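Local coordinates for uncharacterized protein Atu2129 (Agrobacterium tumefaciens, PDB 3DNH) that is of unknown function but carries a CREG-like beta-barrel domain of the pyridoxamine 5'-phosphate oxidase family, whose relatives often bind FMN, at residues E64-G75 with Y138-L149. Numbering follows the deposited sequence. Where two conformers were deposited one is given.
Sequences EPDGTPFFFAAG and YLSLPDTRLYRL
Leu139 CD2 sits over one face of the Phe72 ring (in the conformer described, one of two deposited), 3.7 Å from its centroid and 15° off the normal, evidence of a CH-pi contact; in the ring plane, the edge meets Thr144 CA. The Tyr138 ring is nearly parallel to that of Phe72 but slid aside, with Phe72 CE2 3.5 Å from Tyr138 CD1. On the opposite face of the beta sheet, Phe71 CG stands between its backbone N and carbonyl carbon (chi1 60°), which carries the ring under Tyr147 CB, while Phe71 O comes in plane to the Tyr147 edge. Arg148 grips Glu64 side-on: NH2 reaches the syn lone pair of OE1 at 2.9 Å, nearly in the guanidinium plane, and NE meets OE2 at 3.0 Å, with OE2 tilted from that plane. A bend at chi3 (71°) turns the guanidinium toward this carboxylate, and NH2 also forms a salt bridge with Glu120. Antiparallel pairing, with Phe71 and Tyr147 exchanging both N-H...O bonds, joins strands 69-74 and 144-157, neighbours in the closed six-stranded barrel, flanked by 54-63 and 106-115; helix 78-85 covers Phe71 and Tyr147, helix 121-131 touches Leu139 and Leu146, and Leu102 of the second subunit packs on Phe72 and Tyr138.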
ATOM      1  N   GLU A  64      -1.608  -3.041  19.245  1.00 41.87           N
ATOM      2  CA  GLU A  64      -1.650  -3.362  20.661  1.00 41.07           C
ATOM      3  C   GLU A  64      -2.977  -2.851  21.302  1.00 41.15           C
ATOM      4  O   GLU A  64      -3.655  -2.006  20.706  1.00 41.34           O
ATOM      5  CB  GLU A  64      -0.397  -2.793  21.342  1.00 39.56           C
ATOM      6  CG  GLU A  64       0.900  -3.181  20.569  1.00 39.44           C
ATOM      7  CD  GLU A  64       2.173  -2.692  21.259  1.00 42.98           C
ATOM      8  OE1 GLU A  64       3.162  -3.465  21.276  1.00 43.58           O
ATOM      9  OE2 GLU A  64       2.162  -1.546  21.788  1.00 39.51           O
ATOM     10  N   PRO A  65      -3.363  -3.389  22.480  1.00 40.53           N
ATOM     11  CA  PRO A  65      -4.644  -3.024  23.134  1.00 40.41           C
ATOM     12  C   PRO A  65      -4.938  -1.518  23.175  1.00 39.89           C
ATOM     13  O   PRO A  65      -6.059  -1.142  22.944  1.00 40.56           O
ATOM     14  CB  PRO A  65      -4.485  -3.592  24.535  1.00 39.57           C
ATOM     15  CG  PRO A  65      -3.622  -4.808  24.313  1.00 40.59           C
ATOM     16  CD  PRO A  65      -2.656  -4.429  23.246  1.00 40.41           C
ATOM     17  N   ASP A  66      -3.937  -0.670  23.420  1.00 40.36           N
ATOM     18  CA  ASP A  66      -4.121   0.799  23.424  1.00 40.96           C
ATOM     19  C   ASP A  66      -4.172   1.448  22.016  1.00 41.65           C
ATOM     20  O   ASP A  66      -4.176   2.678  21.907  1.00 43.12           O
ATOM     21  CB  ASP A  66      -3.058   1.501  24.300  1.00 39.69           C
ATOM     22  CG  ASP A  66      -1.671   1.449  23.686  1.00 40.09           C
ATOM     23  OD1 ASP A  66      -0.730   1.988  24.263  1.00 40.33           O
ATOM     24  OD2 ASP A  66      -1.522   0.837  22.619  1.00 36.40           O
ATOM     25  N   GLY A  67      -4.152   0.625  20.973  1.00 42.72           N
ATOM     26  CA  GLY A  67      -4.234   1.080  19.587  1.00 44.04           C
ATOM     27  C   GLY A  67      -2.911   1.326  18.890  1.00 44.29           C
ATOM     28  O   GLY A  67      -2.911   1.717  17.717  1.00 45.96           O
ATOM     29  N   THR A  68      -1.791   1.063  19.583  1.00 42.92           N
ATOM     30  CA  THR A  68      -0.446   1.312  19.056  1.00 40.94           C
ATOM     31  C   THR A  68      -0.070   0.313  17.950  1.00 40.64           C
ATOM     32  O   THR A  68      -0.060  -0.903  18.203  1.00 39.14           O
ATOM     33  CB  THR A  68       0.643   1.239  20.156  1.00 40.87           C
ATOM     34  OG1 THR A  68       0.394   2.217  21.171  1.00 40.45           O
ATOM     35  CG2 THR A  68       2.006   1.528  19.553  1.00 39.21           C
ATOM     36  N   PRO A  69       0.248   0.823  16.735  1.00 40.41           N
ATOM     37  CA  PRO A  69       0.681  -0.075  15.684  1.00 41.38           C
ATOM     38  C   PRO A  69       2.082  -0.620  15.921  1.00 41.41           C
ATOM     39  O   PRO A  69       2.957   0.079  16.452  1.00 40.86           O
ATOM     40  CB  PRO A  69       0.667   0.798  14.423  1.00 41.94           C
ATOM     41  CG  PRO A  69       0.015   2.051  14.779  1.00 41.43           C
ATOM     42  CD  PRO A  69       0.251   2.216  16.262  1.00 40.36           C
ATOM     43  N   PHE A  70       2.298  -1.878  15.509  1.00 40.81           N
ATOM     44  CA  PHE A  70       3.640  -2.447  15.609  1.00 39.59           C
ATOM     45  C   PHE A  70       3.857  -3.291  14.372  1.00 39.37           C
ATOM     46  O   PHE A  70       2.915  -3.665  13.667  1.00 38.92           O
ATOM     47  CB  PHE A  70       3.858  -3.225  16.946  1.00 38.61           C
ATOM     48  CG  PHE A  70       3.214  -4.611  16.993  1.00 38.40           C
ATOM     49  CD1 PHE A  70       3.940  -5.753  16.630  1.00 39.53           C
ATOM     50  CD2 PHE A  70       1.895  -4.778  17.432  1.00 37.81           C
ATOM     51  CE1 PHE A  70       3.345  -7.050  16.712  1.00 40.30           C
ATOM     52  CE2 PHE A  70       1.302  -6.033  17.499  1.00 39.43           C
ATOM     53  CZ  PHE A  70       2.034  -7.178  17.129  1.00 40.88           C
ATOM     54  N   PHE A  71       5.106  -3.601  14.107  1.00 39.54           N
ATOM     55  CA  PHE A  71       5.422  -4.327  12.901  1.00 39.34           C
ATOM     56  C   PHE A  71       6.799  -5.001  13.050  1.00 38.68           C
ATOM     57  O   PHE A  71       7.560  -4.719  13.994  1.00 38.42           O
ATOM     58  CB  PHE A  71       5.354  -3.403  11.668  1.00 39.39           C
ATOM     59  CG  PHE A  71       6.310  -2.239  11.722  1.00 40.13           C
ATOM     60  CD1 PHE A  71       7.596  -2.349  11.185  1.00 37.66           C
ATOM     61  CD2 PHE A  71       5.920  -1.025  12.286  1.00 40.27           C
ATOM     62  CE1 PHE A  71       8.498  -1.257  11.233  1.00 40.43           C
ATOM     63  CE2 PHE A  71       6.794   0.063  12.336  1.00 39.29           C
ATOM     64  CZ  PHE A  71       8.096  -0.054  11.799  1.00 42.12           C
ATOM     65  N   PHE A  72       7.054  -5.892  12.101  1.00 38.05           N
ATOM     66  CA  PHE A  72       8.267  -6.662  12.060  0.50 38.37           C
ATOM     67  C   PHE A  72       9.014  -6.322  10.789  1.00 38.87           C
ATOM     68  O   PHE A  72       8.389  -6.009   9.758  1.00 38.01           O
ATOM     69  CB  PHE A  72       7.930  -8.160  12.099  0.50 38.34           C
ATOM     70  CG  PHE A  72       8.816  -9.000  11.243  0.50 37.72           C
ATOM     71  CD1 PHE A  72      10.050  -9.440  11.711  0.50 36.50           C
ATOM     72  CD2 PHE A  72       8.411  -9.366   9.955  0.50 38.31           C
ATOM     73  CE1 PHE A  72      10.872 -10.234  10.901  0.50 37.53           C
ATOM     74  CE2 PHE A  72       9.236 -10.160   9.136  0.50 36.98           C
ATOM     75  CZ  PHE A  72      10.464 -10.585   9.610  0.50 36.69           C
ATOM     76  N   ALA A  73      10.343  -6.404  10.869  1.00 38.29           N
ATOM     77  CA  ALA A  73      11.194  -6.251   9.693  1.00 38.96           C
ATOM     78  C   ALA A  73      12.328  -7.258   9.822  1.00 39.61           C
ATOM     79  O   ALA A  73      12.893  -7.390  10.904  1.00 40.47           O
ATOM     80  CB  ALA A  73      11.766  -4.860   9.596  1.00 38.39           C
ATOM     81  N   ALA A  74      12.638  -7.977   8.742  1.00 39.98           N
ATOM     82  CA  ALA A  74      13.847  -8.825   8.716  1.00 41.01           C
ATOM     83  C   ALA A  74      15.062  -7.913   8.909  1.00 41.50           C
ATOM     84  O   ALA A  74      15.099  -6.838   8.324  1.00 42.57           O
ATOM     85  CB  ALA A  74      13.935  -9.552   7.397  1.00 40.44           C
ATOM     86  N   GLY A  75      16.042  -8.323   9.719  1.00 41.80           N
ATOM     87  CA  GLY A  75      17.212  -7.469  10.005  1.00 41.25           C
ATOM     88  C   GLY A  75      18.114  -7.126   8.821  1.00 41.94           C
ATOM     89  O   GLY A  75      18.738  -6.048   8.773  1.00 41.43           O
ATOM     90  N   TYR A 138       8.234 -17.086   8.617  1.00 46.11           N
ATOM     91  CA  TYR A 138       9.271 -16.058   8.400  1.00 45.99           C
ATOM     92  C   TYR A 138       9.754 -15.294   9.638  1.00 46.23           C
ATOM     93  O   TYR A 138      10.773 -14.618   9.574  1.00 47.04           O
ATOM     94  CB  TYR A 138       8.918 -15.093   7.269  1.00 45.39           C
ATOM     95  CG  TYR A 138       7.645 -14.297   7.457  1.00 46.29           C
ATOM     96  CD1 TYR A 138       7.607 -13.177   8.304  1.00 46.59           C
ATOM     97  CD2 TYR A 138       6.473 -14.640   6.754  1.00 47.90           C
ATOM     98  CE1 TYR A 138       6.447 -12.438   8.482  1.00 45.30           C
ATOM     99  CE2 TYR A 138       5.303 -13.900   6.918  1.00 45.08           C
ATOM    100  CZ  TYR A 138       5.296 -12.802   7.774  1.00 45.87           C
ATOM    101  OH  TYR A 138       4.139 -12.076   7.937  1.00 41.33           O
ATOM    102  N   LEU A 139       9.011 -15.367  10.746  1.00 46.65           N
ATOM    103  CA  LEU A 139       9.511 -14.891  12.044  1.00 46.13           C
ATOM    104  C   LEU A 139      10.505 -15.916  12.619  1.00 46.60           C
ATOM    105  O   LEU A 139      11.393 -15.558  13.381  1.00 46.98           O
ATOM    106  CB  LEU A 139       8.373 -14.647  13.042  1.00 45.65           C
ATOM    107  CG  LEU A 139       7.264 -13.641  12.717  1.00 44.77           C
ATOM    108  CD1 LEU A 139       6.191 -13.599  13.834  1.00 43.62           C
ATOM    109  CD2 LEU A 139       7.878 -12.285  12.523  1.00 44.94           C
ATOM    110  N   SER A 140      10.349 -17.192  12.251  1.00 46.62           N
ATOM    111  CA  SER A 140      11.273 -18.245  12.693  1.00 46.51           C
ATOM    112  C   SER A 140      12.592 -18.182  11.915  1.00 46.44           C
ATOM    113  O   SER A 140      13.446 -19.064  12.046  1.00 45.70           O
ATOM    114  CB  SER A 140      10.641 -19.647  12.562  1.00 46.73           C
ATOM    115  OG  SER A 140       9.756 -19.940  13.635  1.00 45.66           O
ATOM    116  N   LEU A 141      12.751 -17.139  11.105  1.00 46.67           N
ATOM    117  CA  LEU A 141      13.987 -16.952  10.345  1.00 47.11           C
ATOM    118  C   LEU A 141      14.946 -16.033  11.103  1.00 47.01           C
ATOM    119  O   LEU A 141      14.491 -15.191  11.866  1.00 47.26           O
ATOM    120  CB  LEU A 141      13.673 -16.401   8.944  1.00 47.38           C
ATOM    121  CG  LEU A 141      13.093 -17.443   7.962  1.00 48.22           C
ATOM    122  CD1 LEU A 141      12.419 -16.793   6.732  1.00 48.29           C
ATOM    123  CD2 LEU A 141      14.155 -18.469   7.554  1.00 46.80           C
ATOM    124  N   PRO A 142      16.271 -16.199  10.912  1.00 46.85           N
ATOM    125  CA  PRO A 142      17.271 -15.313  11.532  1.00 47.11           C
ATOM    126  C   PRO A 142      16.982 -13.792  11.498  1.00 46.98           C
ATOM    127  O   PRO A 142      16.308 -13.308  10.602  1.00 46.95           O
ATOM    128  CB  PRO A 142      18.564 -15.654  10.753  1.00 47.08           C
ATOM    129  CG  PRO A 142      18.407 -17.128  10.481  1.00 46.63           C
ATOM    130  CD  PRO A 142      16.924 -17.274  10.132  1.00 47.39           C
ATOM    131  N   ASP A 143      17.486 -13.093  12.523  1.00 47.12           N
ATOM    132  CA  ASP A 143      17.465 -11.627  12.703  1.00 46.88           C
ATOM    133  C   ASP A 143      16.113 -10.915  12.602  1.00 45.67           C
ATOM    134  O   ASP A 143      16.051  -9.782  12.166  1.00 45.12           O
ATOM    135  CB  ASP A 143      18.548 -10.911  11.867  1.00 47.97           C
ATOM    136  CG  ASP A 143      18.942  -9.523  12.464  1.00 51.71           C
ATOM    137  OD1 ASP A 143      18.237  -9.025  13.389  1.00 56.09           O
ATOM    138  OD2 ASP A 143      19.951  -8.919  12.024  1.00 53.23           O
ATOM    139  N   THR A 144      15.042 -11.564  13.048  1.00 45.38           N
ATOM    140  CA  THR A 144      13.724 -10.918  13.055  1.00 44.64           C
ATOM    141  C   THR A 144      13.813  -9.701  13.995  1.00 43.67           C
ATOM    142  O   THR A 144      14.357  -9.811  15.098  1.00 42.32           O
ATOM    143  CB  THR A 144      12.547 -11.904  13.451  1.00 45.28           C
ATOM    144  OG1 THR A 144      12.501 -12.139  14.869  1.00 50.55           O
ATOM    145  CG2 THR A 144      12.661 -13.235  12.771  1.00 43.67           C
ATOM    146  N   ARG A 145      13.329  -8.545  13.534  1.00 42.84           N
ATOM    147  CA  ARG A 145      13.301  -7.294  14.335  1.00 41.55           C
ATOM    148  C   ARG A 145      11.872  -6.781  14.520  1.00 41.15           C
ATOM    149  O   ARG A 145      11.079  -6.786  13.592  1.00 39.56           O
ATOM    150  CB  ARG A 145      14.157  -6.200  13.703  1.00 41.33           C
ATOM    151  CG  ARG A 145      15.649  -6.507  13.733  1.00 42.76           C
ATOM    152  CD  ARG A 145      16.501  -5.297  13.488  1.00 41.74           C
ATOM    153  NE  ARG A 145      17.888  -5.728  13.345  1.00 43.71           N
ATOM    154  CZ  ARG A 145      18.844  -5.008  12.769  1.00 44.78           C
ATOM    155  NH1 ARG A 145      18.577  -3.796  12.295  1.00 44.95           N
ATOM    156  NH2 ARG A 145      20.068  -5.506  12.670  1.00 44.32           N
ATOM    157  N   LEU A 146      11.573  -6.316  15.719  1.00 40.42           N
ATOM    158  CA  LEU A 146      10.219  -5.948  16.100  1.00 40.95           C
ATOM    159  C   LEU A 146      10.178  -4.470  16.529  1.00 40.06           C
ATOM    160  O   LEU A 146      10.977  -4.046  17.356  1.00 38.91           O
ATOM    161  CB  LEU A 146       9.860  -6.826  17.268  1.00 42.20           C
ATOM    162  CG  LEU A 146       8.449  -7.298  17.521  1.00 46.50           C
ATOM    163  CD1 LEU A 146       7.504  -7.040  16.354  1.00 49.12           C
ATOM    164  CD2 LEU A 146       8.585  -8.791  17.862  1.00 48.62           C
ATOM    165  N   TYR A 147       9.237  -3.698  15.994  1.00 39.79           N
ATOM    166  CA  TYR A 147       9.199  -2.236  16.255  1.00 40.16           C
ATOM    167  C   TYR A 147       7.795  -1.782  16.576  1.00 40.01           C
ATOM    168  O   TYR A 147       6.881  -2.305  16.017  1.00 39.76           O
ATOM    169  CB  TYR A 147       9.563  -1.484  14.995  1.00 39.53           C
ATOM    170  CG  TYR A 147      10.848  -1.880  14.336  1.00 40.63           C
ATOM    171  CD1 TYR A 147      12.012  -1.127  14.521  1.00 39.84           C
ATOM    172  CD2 TYR A 147      10.878  -2.954  13.446  1.00 40.60           C
ATOM    173  CE1 TYR A 147      13.203  -1.469  13.862  1.00 40.06           C
ATOM    174  CE2 TYR A 147      12.017  -3.306  12.827  1.00 39.43           C
ATOM    175  CZ  TYR A 147      13.182  -2.564  13.025  1.00 39.67           C
ATOM    176  OH  TYR A 147      14.292  -2.946  12.358  1.00 42.40           O
ATOM    177  N   ARG A 148       7.615  -0.773  17.429  1.00 39.59           N
ATOM    178  CA  ARG A 148       6.302  -0.121  17.451  1.00 39.78           C
ATOM    179  C   ARG A 148       6.419   1.340  17.033  1.00 39.11           C
ATOM    180  O   ARG A 148       7.480   1.986  17.192  1.00 39.10           O
ATOM    181  CB  ARG A 148       5.532  -0.333  18.791  1.00 40.31           C
ATOM    182  CG  ARG A 148       6.267   0.154  19.983  1.00 39.82           C
ATOM    183  CD  ARG A 148       5.409   0.176  21.267  1.00 38.92           C
ATOM    184  NE  ARG A 148       5.098  -1.145  21.782  1.00 37.29           N
ATOM    185  CZ  ARG A 148       5.839  -1.816  22.672  1.00 39.59           C
ATOM    186  NH1 ARG A 148       6.975  -1.321  23.159  1.00 36.29           N
ATOM    187  NH2 ARG A 148       5.452  -3.016  23.061  1.00 38.02           N
ATOM    188  N   LEU A 149       5.344   1.829  16.435  1.00 38.46           N
ATOM    189  CA  LEU A 149       5.288   3.197  15.989  1.00 39.22           C
ATOM    190  C   LEU A 149       5.020   4.074  17.197  1.00 39.28           C
ATOM    191  O   LEU A 149       4.046   3.851  17.927  1.00 40.23           O
ATOM    192  CB  LEU A 149       4.198   3.383  14.914  1.00 38.32           C
ATOM    193  CG  LEU A 149       3.988   4.834  14.469  1.00 40.43           C
ATOM    194  CD1 LEU A 149       5.235   5.453  13.857  1.00 40.13           C
ATOM    195  CD2 LEU A 149       2.809   4.899  13.504  1.00 39.88           C
TER